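Local coordinates for hypothetical protein ylbA (Escherichia coli, PDB 1RC6) that hydrolyses (S)-ureidoglycine to (S)-ureidoglycolate and ammonia, a manganese-dependent step in the assimilation of allantoin nitrogen, at residues Y142-V147 and P172-F177; G77-T83 and P112-M117; V64-N69 and N121-S127; L14-R18 and P221-D226; V199-G203 and S252-N256. One frame throughout, in Å; residues are numbered along the deposited sequence.

Contact 1: residues Y142-V147 and P172-F177; sequences YAPWLV and PKELGF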
# COMPACT_ATOMS: atom_id res chain seq x y z
N TYR A 142 16.21 16.61 11.45
CA TYR A 142 14.89 16.36 10.89
C TYR A 142 14.15 15.27 11.62
O TYR A 142 14.75 14.46 12.33
CB TYR A 142 15.00 15.94 9.43
CG TYR A 142 15.59 16.96 8.50
CD1 TYR A 142 16.98 17.09 8.37
CD2 TYR A 142 14.78 17.77 7.72
CE1 TYR A 142 17.53 18.00 7.48
CE2 TYR A 142 15.31 18.68 6.83
CZ TYR A 142 16.68 18.79 6.71
OH TYR A 142 17.20 19.69 5.80
N ALA A 143 12.84 15.26 11.43
CA ALA A 143 11.98 14.27 12.05
C ALA A 143 10.62 14.31 11.36
O ALA A 143 10.14 15.38 10.98
CB ALA A 143 11.83 14.57 13.54
N PRO A 144 9.98 13.14 11.18
CA PRO A 144 8.67 13.09 10.52
C PRO A 144 7.58 13.35 11.55
O PRO A 144 7.87 13.60 12.72
CB PRO A 144 8.64 11.68 9.98
CG PRO A 144 9.27 10.91 11.11
CD PRO A 144 10.45 11.79 11.54
N TRP A 145 6.33 13.28 11.13
CA TRP A 145 5.22 13.50 12.05
C TRP A 145 3.91 12.90 11.56
O TRP A 145 3.72 12.65 10.36
CB TRP A 145 5.04 14.99 12.30
CG TRP A 145 4.80 15.77 11.06
CD1 TRP A 145 3.60 16.01 10.46
CD2 TRP A 145 5.80 16.38 10.24
NE1 TRP A 145 3.79 16.74 9.30
CE2 TRP A 145 5.13 16.98 9.15
CE3 TRP A 145 7.20 16.48 10.32
CZ2 TRP A 145 5.82 17.68 8.13
CZ3 TRP A 145 7.89 17.17 9.32
CH2 TRP A 145 7.19 17.77 8.24
N LEU A 146 3.00 12.66 12.50
CA LEU A 146 1.70 12.09 12.21
C LEU A 146 1.01 12.88 11.11
O LEU A 146 0.99 14.10 11.13
CB LEU A 146 0.85 12.10 13.49
CG LEU A 146 -0.66 11.83 13.63
CD1 LEU A 146 -1.39 11.83 12.31
CD2 LEU A 146 -0.85 10.52 14.34
N VAL A 147 0.47 12.17 10.13
CA VAL A 147 -0.27 12.80 9.05
C VAL A 147 -1.51 11.96 8.82
O VAL A 147 -1.45 10.74 8.84
CB VAL A 147 0.55 12.85 7.75
CG1 VAL A 147 -0.27 13.51 6.65
CG2 VAL A 147 1.83 13.61 7.98
N PRO A 172 4.36 14.48 3.26
CA PRO A 172 5.18 15.67 3.00
C PRO A 172 6.48 15.24 2.31
O PRO A 172 6.95 14.13 2.52
CB PRO A 172 5.43 16.23 4.41
CG PRO A 172 4.24 15.78 5.18
CD PRO A 172 4.04 14.37 4.69
N LYS A 173 7.06 16.12 1.50
CA LYS A 173 8.30 15.82 0.79
C LYS A 173 9.56 16.11 1.62
O LYS A 173 10.64 15.69 1.25
CB LYS A 173 8.37 16.63 -0.50
CG LYS A 173 7.06 16.67 -1.27
CD LYS A 173 6.76 15.35 -1.94
CE LYS A 173 7.27 15.34 -3.37
NZ LYS A 173 6.56 16.34 -4.22
N GLU A 174 9.41 16.83 2.72
CA GLU A 174 10.54 17.18 3.59
C GLU A 174 11.40 15.98 4.00
O GLU A 174 10.90 14.88 4.25
CB GLU A 174 10.05 17.89 4.85
CG GLU A 174 9.73 19.37 4.69
CD GLU A 174 8.69 19.64 3.60
OE1 GLU A 174 7.56 19.12 3.70
OE2 GLU A 174 9.01 20.40 2.66
N LEU A 175 12.70 16.22 4.10
CA LEU A 175 13.65 15.19 4.47
C LEU A 175 13.28 14.51 5.77
O LEU A 175 13.83 13.45 6.09
CB LEU A 175 15.05 15.78 4.62
CG LEU A 175 15.57 16.57 3.41
CD1 LEU A 175 16.99 17.01 3.67
CD2 LEU A 175 15.49 15.71 2.15
N GLY A 176 12.37 15.11 6.52
CA GLY A 176 11.93 14.52 7.77
C GLY A 176 11.37 13.16 7.42
O GLY A 176 11.50 12.19 8.20
N PHE A 177 10.76 13.09 6.24
CA PHE A 177 10.18 11.85 5.75
C PHE A 177 11.16 11.10 4.86
O PHE A 177 11.86 11.69 4.04
CB PHE A 177 8.89 12.15 4.98
CG PHE A 177 7.75 12.57 5.85
CD1 PHE A 177 6.75 11.67 6.20
CD2 PHE A 177 7.69 13.86 6.37
CE1 PHE A 177 5.72 12.05 7.05
CE2 PHE A 177 6.67 14.24 7.22
CZ PHE A 177 5.68 13.34 7.56
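The F177 ring is the main bump of this contact, fitting a hollow lined by P144, W145 and V147. P144 CB sits squarely over one face, 4.0 Å from the centroid of the F177 ring, while the edge of F177 points at the face of W145 in an edge-to-face pair (centroids 4.8 Å apart, planes at 83°). V147 CG2 closes in at 3.9 Å from F177 CZ. P172 fills the next gap: its CG lies 3.8 Å from W145 CZ2 and its CD 4.0 Å from V147 CG2. At the other end Y142 rests on L175, whose CB is 3.8 Å from the centroid of the Y142 ring. Between these two clusters G176 CA passes 3.8 Å from both Y142 CB and A143 O; a CB there would collide with that carbonyl oxygen. The two loops lead into strands 147-150 and 179-186, one in each of the two larger sheets. Their join is aromatic, proline and aliphatic packing, so it depends on fit.

Contact 2: residues G77-T83 and P112-M117; sequences GGEGIET and PPGSLM
L116 reaches across the G77-G78 peptide, its CD1 3.7 Å from G77 C and 3.3 Å from G78 N (chi1 -94°, between wells; chi2 p). Each segment carries a type II beta turn, G78-I81 closed by I81 N to G78 O (3.0 Å) and P112-S115 weakly by S115 N to P112 O (3.4 Å). An antiparallel register pairs CA atoms of G77 with L116 (4.3 Å), E79 with G114 (4.6 Å) and E82 with P113 (4.3 Å). One weak hydrogen bond joins the turns, G114 N to G78 O at 3.4 Å, beside a CA-H...O contact from P113 CA to I81 O (3.2 Å). G80 and G114 have positive phi (67° and 90°), as the third position of a type II turn needs. M117 (chi1 t, chi2 t, chi3 m) brings CE within 3.3 Å of T83 OG1. The turns lead into strand 81-89 and link strands 107-111 and 118-121 in the N-terminal cupin domain; E82 OE1 is held by Y110 and T83 pairs with C111.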
# COMPACT_ATOMS: atom_id res chain seq x y z
N GLY A 77 2.32 -0.17 15.31
CA GLY A 77 3.73 0.20 15.17
C GLY A 77 4.86 -0.60 15.82
O GLY A 77 4.91 -1.82 15.78
N GLY A 78 5.81 0.13 16.42
CA GLY A 78 6.96 -0.48 17.07
C GLY A 78 8.09 0.53 17.12
O GLY A 78 8.08 1.51 16.36
N GLU A 79 9.08 0.32 17.99
CA GLU A 79 10.20 1.26 18.10
C GLU A 79 11.00 1.39 16.81
O GLU A 79 11.40 0.39 16.20
CB GLU A 79 11.13 0.85 19.25
CG GLU A 79 10.59 1.20 20.63
CD GLU A 79 10.30 2.68 20.78
OE1 GLU A 79 11.25 3.49 20.64
OE2 GLU A 79 9.13 3.05 21.05
N GLY A 80 11.25 2.63 16.40
CA GLY A 80 12.01 2.88 15.19
C GLY A 80 11.27 2.43 13.93
O GLY A 80 11.85 2.37 12.85
N ILE A 81 9.99 2.13 14.07
CA ILE A 81 9.18 1.66 12.97
C ILE A 81 8.09 2.66 12.61
O ILE A 81 7.33 3.07 13.48
CB ILE A 81 8.53 0.32 13.34
CG1 ILE A 81 9.61 -0.76 13.39
CG2 ILE A 81 7.41 -0.02 12.37
CD1 ILE A 81 9.11 -2.09 13.84
N GLU A 82 8.03 3.06 11.34
CA GLU A 82 6.99 4.00 10.89
C GLU A 82 5.91 3.18 10.17
O GLU A 82 6.21 2.14 9.57
CB GLU A 82 7.58 5.07 9.96
CG GLU A 82 8.23 4.54 8.69
CD GLU A 82 8.97 5.63 7.91
OE1 GLU A 82 8.50 6.79 7.87
OE2 GLU A 82 10.02 5.31 7.31
N THR A 83 4.66 3.62 10.24
CA THR A 83 3.57 2.88 9.62
C THR A 83 2.65 3.75 8.81
O THR A 83 2.66 4.97 8.95
CB THR A 83 2.72 2.15 10.66
OG1 THR A 83 2.09 3.11 11.51
CG2 THR A 83 3.58 1.22 11.50
N PRO A 112 4.71 8.40 12.67
CA PRO A 112 6.17 8.42 12.73
C PRO A 112 6.60 7.28 13.63
O PRO A 112 5.78 6.66 14.28
CB PRO A 112 6.47 9.79 13.33
CG PRO A 112 5.29 10.00 14.25
CD PRO A 112 4.15 9.58 13.35
N PRO A 113 7.90 7.00 13.67
CA PRO A 113 8.46 5.92 14.50
C PRO A 113 8.02 6.02 15.95
O PRO A 113 7.99 7.11 16.51
CB PRO A 113 9.96 6.12 14.37
CG PRO A 113 10.09 6.73 13.03
CD PRO A 113 8.97 7.72 12.98
N GLY A 114 7.68 4.89 16.54
CA GLY A 114 7.28 4.87 17.94
C GLY A 114 5.81 5.04 18.23
O GLY A 114 5.29 4.40 19.15
N SER A 115 5.13 5.90 17.48
CA SER A 115 3.72 6.13 17.71
C SER A 115 2.83 4.98 17.27
O SER A 115 2.31 4.99 16.16
CB SER A 115 3.26 7.41 17.03
OG SER A 115 3.89 8.54 17.60
N LEU A 116 2.67 3.99 18.15
CA LEU A 116 1.81 2.86 17.88
C LEU A 116 0.46 3.31 17.36
O LEU A 116 -0.05 4.37 17.73
CB LEU A 116 1.60 2.06 19.15
CG LEU A 116 2.55 0.89 19.38
CD1 LEU A 116 3.95 1.24 18.91
CD2 LEU A 116 2.50 0.49 20.85
N MET A 117 -0.12 2.50 16.48
CA MET A 117 -1.40 2.80 15.87
C MET A 117 -2.39 1.69 16.21
O MET A 117 -2.01 0.52 16.32
CB MET A 117 -1.22 2.89 14.36
CG MET A 117 -2.49 2.75 13.55
SD MET A 117 -2.18 2.37 11.79
CE MET A 117 -1.14 3.78 11.27

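Contact 3: residues V64-N69 and N121-S127; sequences VTLHQN and NAQAEDS
An antiparallel strand pair at one end of the N-terminal cupin barrel joins the end of strand 60-67 to the turn that leads from strand 118-121 into strand 127-135. Backbone hydrogen bonds set the register. L66 and S127 form a hydrogen-bonded pair, CA atoms 5.0 Å apart, with L66 N to S127 O at 2.6 Å and S127 N to L66 O at 2.9 Å; H67 and D126 follow, CA to CA 4.6 Å. L66 and S127 point to the same sheet face, where both touch I92. Beyond H67 the chain turns a corner, N69 taking positive phi (70°).

Side-chain hydrogen bonds centre on N121 (chi1 t, chi2 -14°), which makes an Asx turn by accepting Q123 N on OD1 at 3.1 Å. Its ND2 donates to H67 O at 3.0 Å across the segments and to E125 O, also 3.0 Å away, holding the turn in shape. Q68 (chi1 m, chi2 t) adds a weak bond, NE2 to A124 O at 3.3 Å.

Apolar contact comes from L66: its CB lies 3.9 Å from N121 CB, and its CD1 4.2 Å from S127 CB. S127 OG donates to N121 OD1 at 2.6 Å.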
# COMPACT_ATOMS: atom_id res chain seq x y z
N VAL A 64 -5.76 -6.13 4.78
CA VAL A 64 -6.55 -6.66 5.88
C VAL A 64 -8.02 -6.31 5.76
O VAL A 64 -8.39 -5.14 5.69
CB VAL A 64 -6.03 -6.12 7.24
CG1 VAL A 64 -6.72 -6.85 8.38
CG2 VAL A 64 -4.52 -6.28 7.33
N THR A 65 -8.86 -7.33 5.72
CA THR A 65 -10.29 -7.05 5.66
C THR A 65 -10.80 -7.20 7.10
O THR A 65 -10.64 -8.25 7.75
CB THR A 65 -11.06 -8.01 4.72
OG1 THR A 65 -11.30 -9.24 5.40
CG2 THR A 65 -10.25 -8.28 3.46
N LEU A 66 -11.39 -6.12 7.60
CA LEU A 66 -11.91 -6.08 8.95
C LEU A 66 -13.36 -6.51 9.04
O LEU A 66 -14.22 -5.97 8.35
CB LEU A 66 -11.78 -4.67 9.50
CG LEU A 66 -10.38 -4.09 9.29
CD1 LEU A 66 -10.43 -2.58 9.45
CD2 LEU A 66 -9.39 -4.75 10.28
N HIS A 67 -13.62 -7.49 9.88
CA HIS A 67 -14.98 -7.94 10.09
C HIS A 67 -15.53 -7.09 11.25
O HIS A 67 -14.89 -6.11 11.65
CB HIS A 67 -14.99 -9.43 10.40
CG HIS A 67 -14.57 -10.28 9.24
ND1 HIS A 67 -13.49 -11.13 9.29
CD2 HIS A 67 -15.03 -10.33 7.97
CE1 HIS A 67 -13.30 -11.66 8.10
NE2 HIS A 67 -14.22 -11.19 7.28
N GLN A 68 -16.69 -7.44 11.78
CA GLN A 68 -17.24 -6.68 12.88
C GLN A 68 -16.27 -6.69 14.06
O GLN A 68 -15.91 -7.75 14.57
CB GLN A 68 -18.58 -7.25 13.30
CG GLN A 68 -19.52 -7.40 12.15
CD GLN A 68 -20.88 -7.89 12.55
OE1 GLN A 68 -21.02 -8.65 13.52
NE2 GLN A 68 -21.89 -7.48 11.81
N ASN A 69 -15.85 -5.50 14.47
CA ASN A 69 -14.91 -5.35 15.57
C ASN A 69 -13.52 -5.82 15.20
O ASN A 69 -12.68 -6.06 16.07
CB ASN A 69 -15.38 -6.10 16.81
CG ASN A 69 -16.62 -5.49 17.41
OD1 ASN A 69 -17.74 -5.82 17.03
ND2 ASN A 69 -16.42 -4.57 18.36
N ASN A 121 -12.79 -1.69 12.94
CA ASN A 121 -13.87 -1.48 12.01
C ASN A 121 -14.89 -0.62 12.73
O ASN A 121 -15.20 -0.86 13.89
CB ASN A 121 -14.49 -2.81 11.64
CG ASN A 121 -15.34 -2.70 10.43
OD1 ASN A 121 -15.66 -1.61 9.98
ND2 ASN A 121 -15.71 -3.84 9.88
N ALA A 122 -15.40 0.39 12.03
CA ALA A 122 -16.36 1.30 12.63
C ALA A 122 -17.77 1.07 12.11
O ALA A 122 -18.70 1.79 12.48
CB ALA A 122 -15.94 2.74 12.39
N GLN A 123 -17.93 0.07 11.25
CA GLN A 123 -19.25 -0.22 10.71
C GLN A 123 -19.62 -1.68 10.86
O GLN A 123 -18.84 -2.49 11.35
CB GLN A 123 -19.32 0.21 9.25
CG GLN A 123 -18.48 -0.60 8.29
CD GLN A 123 -18.54 -0.03 6.88
OE1 GLN A 123 -18.34 -0.75 5.89
NE2 GLN A 123 -18.82 1.27 6.78
N ALA A 124 -20.84 -2.03 10.46
CA ALA A 124 -21.31 -3.40 10.57
C ALA A 124 -20.70 -4.31 9.52
O ALA A 124 -20.24 -5.40 9.82
CB ALA A 124 -22.82 -3.43 10.45
N GLU A 125 -20.70 -3.85 8.27
CA GLU A 125 -20.14 -4.62 7.17
C GLU A 125 -18.63 -4.57 7.25
O GLU A 125 -18.06 -3.76 7.97
CB GLU A 125 -20.60 -4.04 5.83
CG GLU A 125 -22.00 -3.44 5.83
CD GLU A 125 -22.03 -2.03 6.40
OE1 GLU A 125 -21.74 -1.85 7.60
OE2 GLU A 125 -22.36 -1.10 5.64
N ASP A 126 -17.98 -5.43 6.48
CA ASP A 126 -16.53 -5.48 6.47
C ASP A 126 -15.89 -4.22 5.92
O ASP A 126 -16.35 -3.65 4.93
CB ASP A 126 -16.04 -6.69 5.66
CG ASP A 126 -16.28 -8.01 6.38
OD1 ASP A 126 -16.40 -8.01 7.62
OD2 ASP A 126 -16.33 -9.06 5.70
N SER A 127 -14.82 -3.79 6.57
CA SER A 127 -14.08 -2.62 6.13
C SER A 127 -12.72 -3.17 5.73
O SER A 127 -12.11 -3.94 6.46
CB SER A 127 -13.94 -1.62 7.27
OG SER A 127 -15.19 -1.00 7.54

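Contact 4: residues L14-R18 and P221-D226; sequences LLANR and PVKKGD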
# COMPACT_ATOMS: atom_id res chain seq x y z
N LEU A 14 -10.13 -17.10 -17.34
CA LEU A 14 -9.00 -16.73 -18.18
C LEU A 14 -7.92 -16.09 -17.32
O LEU A 14 -6.74 -16.44 -17.39
CB LEU A 14 -9.45 -15.74 -19.27
CG LEU A 14 -10.15 -16.25 -20.54
CD1 LEU A 14 -11.29 -17.19 -20.20
CD2 LEU A 14 -10.66 -15.05 -21.32
N LEU A 15 -8.34 -15.15 -16.49
CA LEU A 15 -7.43 -14.43 -15.61
C LEU A 15 -7.03 -15.22 -14.36
O LEU A 15 -6.32 -14.69 -13.49
CB LEU A 15 -8.05 -13.09 -15.23
CG LEU A 15 -8.40 -12.22 -16.44
CD1 LEU A 15 -9.04 -10.91 -16.00
CD2 LEU A 15 -7.13 -11.96 -17.25
N ALA A 16 -7.46 -16.47 -14.27
CA ALA A 16 -7.13 -17.32 -13.12
C ALA A 16 -5.68 -17.79 -13.17
O ALA A 16 -5.19 -18.20 -14.22
CB ALA A 16 -8.07 -18.53 -13.07
N ASN A 17 -4.99 -17.71 -12.03
CA ASN A 17 -3.60 -18.12 -11.90
C ASN A 17 -2.61 -17.18 -12.59
O ASN A 17 -2.08 -17.51 -13.65
CB ASN A 17 -3.39 -19.53 -12.46
CG ASN A 17 -4.34 -20.54 -11.88
OD1 ASN A 17 -4.48 -20.65 -10.66
ND2 ASN A 17 -5.00 -21.31 -12.74
N ARG A 18 -2.35 -16.03 -11.98
CA ARG A 18 -1.40 -15.09 -12.56
C ARG A 18 -0.24 -14.80 -11.60
O ARG A 18 0.76 -14.19 -11.97
CB ARG A 18 -2.12 -13.80 -12.95
CG ARG A 18 -3.01 -13.97 -14.17
CD ARG A 18 -3.77 -12.70 -14.53
NE ARG A 18 -4.79 -12.36 -13.54
CZ ARG A 18 -4.66 -11.43 -12.60
NH1 ARG A 18 -3.53 -10.73 -12.51
NH2 ARG A 18 -5.65 -11.21 -11.75
N PRO A 221 -2.13 -9.09 -17.43
CA PRO A 221 -3.33 -8.33 -17.10
C PRO A 221 -3.35 -8.12 -15.59
O PRO A 221 -3.06 -9.03 -14.81
CB PRO A 221 -4.47 -9.22 -17.61
CG PRO A 221 -3.87 -10.61 -17.62
CD PRO A 221 -2.45 -10.37 -18.08
N VAL A 222 -3.67 -6.90 -15.18
CA VAL A 222 -3.71 -6.57 -13.77
C VAL A 222 -5.09 -6.04 -13.46
O VAL A 222 -5.75 -5.46 -14.32
CB VAL A 222 -2.66 -5.50 -13.47
CG1 VAL A 222 -2.86 -4.95 -12.09
CG2 VAL A 222 -1.28 -6.10 -13.59
N LYS A 223 -5.55 -6.24 -12.23
CA LYS A 223 -6.87 -5.75 -11.89
C LYS A 223 -7.09 -5.51 -10.41
O LYS A 223 -6.29 -5.91 -9.58
CB LYS A 223 -7.92 -6.74 -12.39
CG LYS A 223 -7.94 -8.07 -11.66
CD LYS A 223 -8.74 -9.11 -12.44
CE LYS A 223 -9.03 -10.35 -11.61
NZ LYS A 223 -9.98 -10.04 -10.50
N LYS A 224 -8.18 -4.83 -10.11
CA LYS A 224 -8.55 -4.51 -8.75
C LYS A 224 -8.33 -5.72 -7.86
O LYS A 224 -8.78 -6.82 -8.19
CB LYS A 224 -10.02 -4.08 -8.73
CG LYS A 224 -10.63 -3.88 -7.37
CD LYS A 224 -11.90 -3.05 -7.52
CE LYS A 224 -12.72 -3.03 -6.25
NZ LYS A 224 -13.33 -4.36 -5.96
N GLY A 225 -7.62 -5.52 -6.76
CA GLY A 225 -7.35 -6.62 -5.84
C GLY A 225 -5.95 -7.21 -5.98
O GLY A 225 -5.46 -7.87 -5.07
N ASP A 226 -5.32 -6.99 -7.13
CA ASP A 226 -3.97 -7.51 -7.36
C ASP A 226 -2.93 -6.68 -6.61
O ASP A 226 -3.15 -5.50 -6.33
CB ASP A 226 -3.63 -7.48 -8.85
CG ASP A 226 -4.35 -8.55 -9.65
OD1 ASP A 226 -4.16 -8.57 -10.89
OD2 ASP A 226 -5.09 -9.37 -9.05
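Segment 14-18 is irregular, starting at the end of the short helix 11-14 and reaching positive phi at N17 (72°) before R18. Segment 221-226 is the end of strand 219-223 followed by a type II turn from K223 to D226, closed by D226 N to K223 O at 2.8 Å, with G225 at phi 101°. The backbones stay well apart: the nearest CA atoms, of L15 and P221, are separated by 7.5 Å.

R18 bridges the gap. Its guanidinium forms a salt bridge with D226, R18 NH1 to D226 OD1 at 2.8 Å. R18 NH2 adds weak bonds to D226 OD2 (3.3 Å) and D226 OD1 (3.2 Å). R18 NE donates to L15 O at 2.8 Å, so the arginine also braces its own segment. The turn that D226 closes connects strands 219-223 and 227-230 of the C-terminal cupin domain, and the contact thus fastens the N-terminal tail to that beta barrel just before strand 20-21 joins the same sheet as 227-230. D226 OD1 additionally accepts K223 N at 3.0 Å. L15 packs on P221 as an apolar pair, CD2 to CG 3.5 Å. Aliphatic parts of charged side chains lie alongside, K223 CD 4.0 Å from L15 CD1 and R18 CD 3.7 Å from P221 CG.

Contact 5: residues V199-G203 and S252-N256; sequences VQEHG and SKDCN
S252 ties together two neighbouring antiparallel strands of the C-terminal cupin barrel, 202-208 and 247-254, beside the probable manganese site, and has the most surface covered here. S252 N donates to G203 O at 3.2 Å, and the CA atoms of the two residues are 5.4 Å apart. S252 O accepts H202 ND1 at 2.9 Å with an almost straight geometry (170°). H202 (chi1 m, chi2 -52°), by similarity a manganese ligand, is thereby oriented with its ring edge against the strand; with ND1 occupied as donor, NE2 is the nitrogen left to face a metal, consistent with its role beside H198 and E196.

Q200 is next in buried area. Residues 199-201 are still loop, and the backbones diverge to 6.4 Å between the CA atoms of Q200 and D254. The Q200 side chain is poorly ordered, with chi1 between wells at -7°; its CB lies 3.2 Å from D254 OD1.

D254 (chi1 p, chi2 -72°) fills the widening gap, its OD1 3.8 Å from E201 N, and its side chain also touches R134. K253, a substrate-binding residue by similarity, is extended (chi1 to chi3 t, chi4 p), its CB 3.7 Å from H202 CE1.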
# COMPACT_ATOMS: atom_id res chain seq x y z
N VAL A 199 15.93 2.47 -8.59
CA VAL A 199 16.77 1.77 -7.62
C VAL A 199 15.85 1.45 -6.43
O VAL A 199 16.08 0.49 -5.70
CB VAL A 199 17.94 2.67 -7.12
CG1 VAL A 199 18.59 2.05 -5.88
CG2 VAL A 199 18.97 2.83 -8.22
N GLN A 200 14.81 2.26 -6.26
CA GLN A 200 13.86 2.08 -5.17
C GLN A 200 12.77 1.06 -5.49
O GLN A 200 12.24 1.02 -6.61
CB GLN A 200 13.20 3.41 -4.78
CG GLN A 200 13.76 4.67 -5.44
CD GLN A 200 13.31 4.83 -6.89
OE1 GLN A 200 12.11 4.81 -7.18
NE2 GLN A 200 14.27 4.98 -7.80
N GLU A 201 12.44 0.26 -4.49
CA GLU A 201 11.40 -0.76 -4.62
C GLU A 201 10.03 -0.07 -4.67
O GLU A 201 9.92 1.14 -4.47
CB GLU A 201 11.40 -1.67 -3.40
CG GLU A 201 12.75 -2.19 -2.98
CD GLU A 201 12.83 -2.42 -1.48
OE1 GLU A 201 13.74 -3.14 -1.04
OE2 GLU A 201 11.99 -1.86 -0.74
N HIS A 202 9.00 -0.85 -4.94
CA HIS A 202 7.65 -0.33 -4.98
C HIS A 202 6.72 -1.46 -4.59
O HIS A 202 7.00 -2.63 -4.84
CB HIS A 202 7.28 0.16 -6.39
CG HIS A 202 7.95 1.44 -6.78
ND1 HIS A 202 7.92 2.57 -5.98
CD2 HIS A 202 8.68 1.78 -7.87
CE1 HIS A 202 8.59 3.54 -6.57
NE2 HIS A 202 9.06 3.09 -7.71
N GLY A 203 5.62 -1.11 -3.94
CA GLY A 203 4.64 -2.09 -3.54
C GLY A 203 3.33 -1.50 -4.01
O GLY A 203 2.91 -0.47 -3.49
N SER A 252 3.86 2.39 -2.52
CA SER A 252 4.88 2.96 -1.67
C SER A 252 6.15 3.29 -2.44
O SER A 252 6.31 2.89 -3.59
CB SER A 252 5.20 1.99 -0.54
OG SER A 252 5.48 0.70 -1.04
N LYS A 253 7.05 4.01 -1.80
CA LYS A 253 8.29 4.45 -2.40
C LYS A 253 9.16 5.08 -1.33
O LYS A 253 8.74 6.02 -0.67
CB LYS A 253 7.97 5.49 -3.48
CG LYS A 253 9.07 6.48 -3.78
CD LYS A 253 8.52 7.74 -4.46
CE LYS A 253 9.63 8.68 -4.95
NZ LYS A 253 10.45 8.10 -6.07
N ASP A 254 10.36 4.55 -1.12
CA ASP A 254 11.27 5.12 -0.13
C ASP A 254 11.96 6.31 -0.83
O ASP A 254 12.12 6.30 -2.06
CB ASP A 254 12.33 4.10 0.29
CG ASP A 254 13.17 3.62 -0.87
OD1 ASP A 254 12.66 2.86 -1.71
OD2 ASP A 254 14.35 4.01 -0.94
N CYS A 255 12.37 7.31 -0.06
CA CYS A 255 13.01 8.48 -0.65
C CYS A 255 13.75 9.35 0.33
O CYS A 255 13.79 9.08 1.53
CB CYS A 255 11.95 9.33 -1.33
SG CYS A 255 10.64 9.84 -0.18
N ASN A 256 14.35 10.41 -0.20
CA ASN A 256 15.11 11.39 0.59
C ASN A 256 16.26 10.84 1.42
O ASN A 256 16.66 11.48 2.40
CB ASN A 256 14.18 12.17 1.52
CG ASN A 256 13.03 12.84 0.79
OD1 ASN A 256 13.12 13.18 -0.40
ND2 ASN A 256 11.94 13.05 1.51

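Overall arrangement
Contacts 2 and 3 both lie in the N-terminal cupin domain and reach the same six-stranded sheet, their centres 23 Å apart; contact 2 falls within the span of chain bounded by contact 3. Contact 1 follows, 13 Å from contact 2 between centres, and touches it where P144 meets P112 and P113. It also meets contact 5, 16 Å away between centres: N256, just after K253, which by similarity binds substrate, reaches the 172-177 loop. Contacts 4 and 5 interleave along the chain, centres 24 Å apart. Contact 4 lies across the molecule from contacts 1 and 2, about 35 and 33 Å away between centres, and brings the N-terminal tail onto the C-terminal domain.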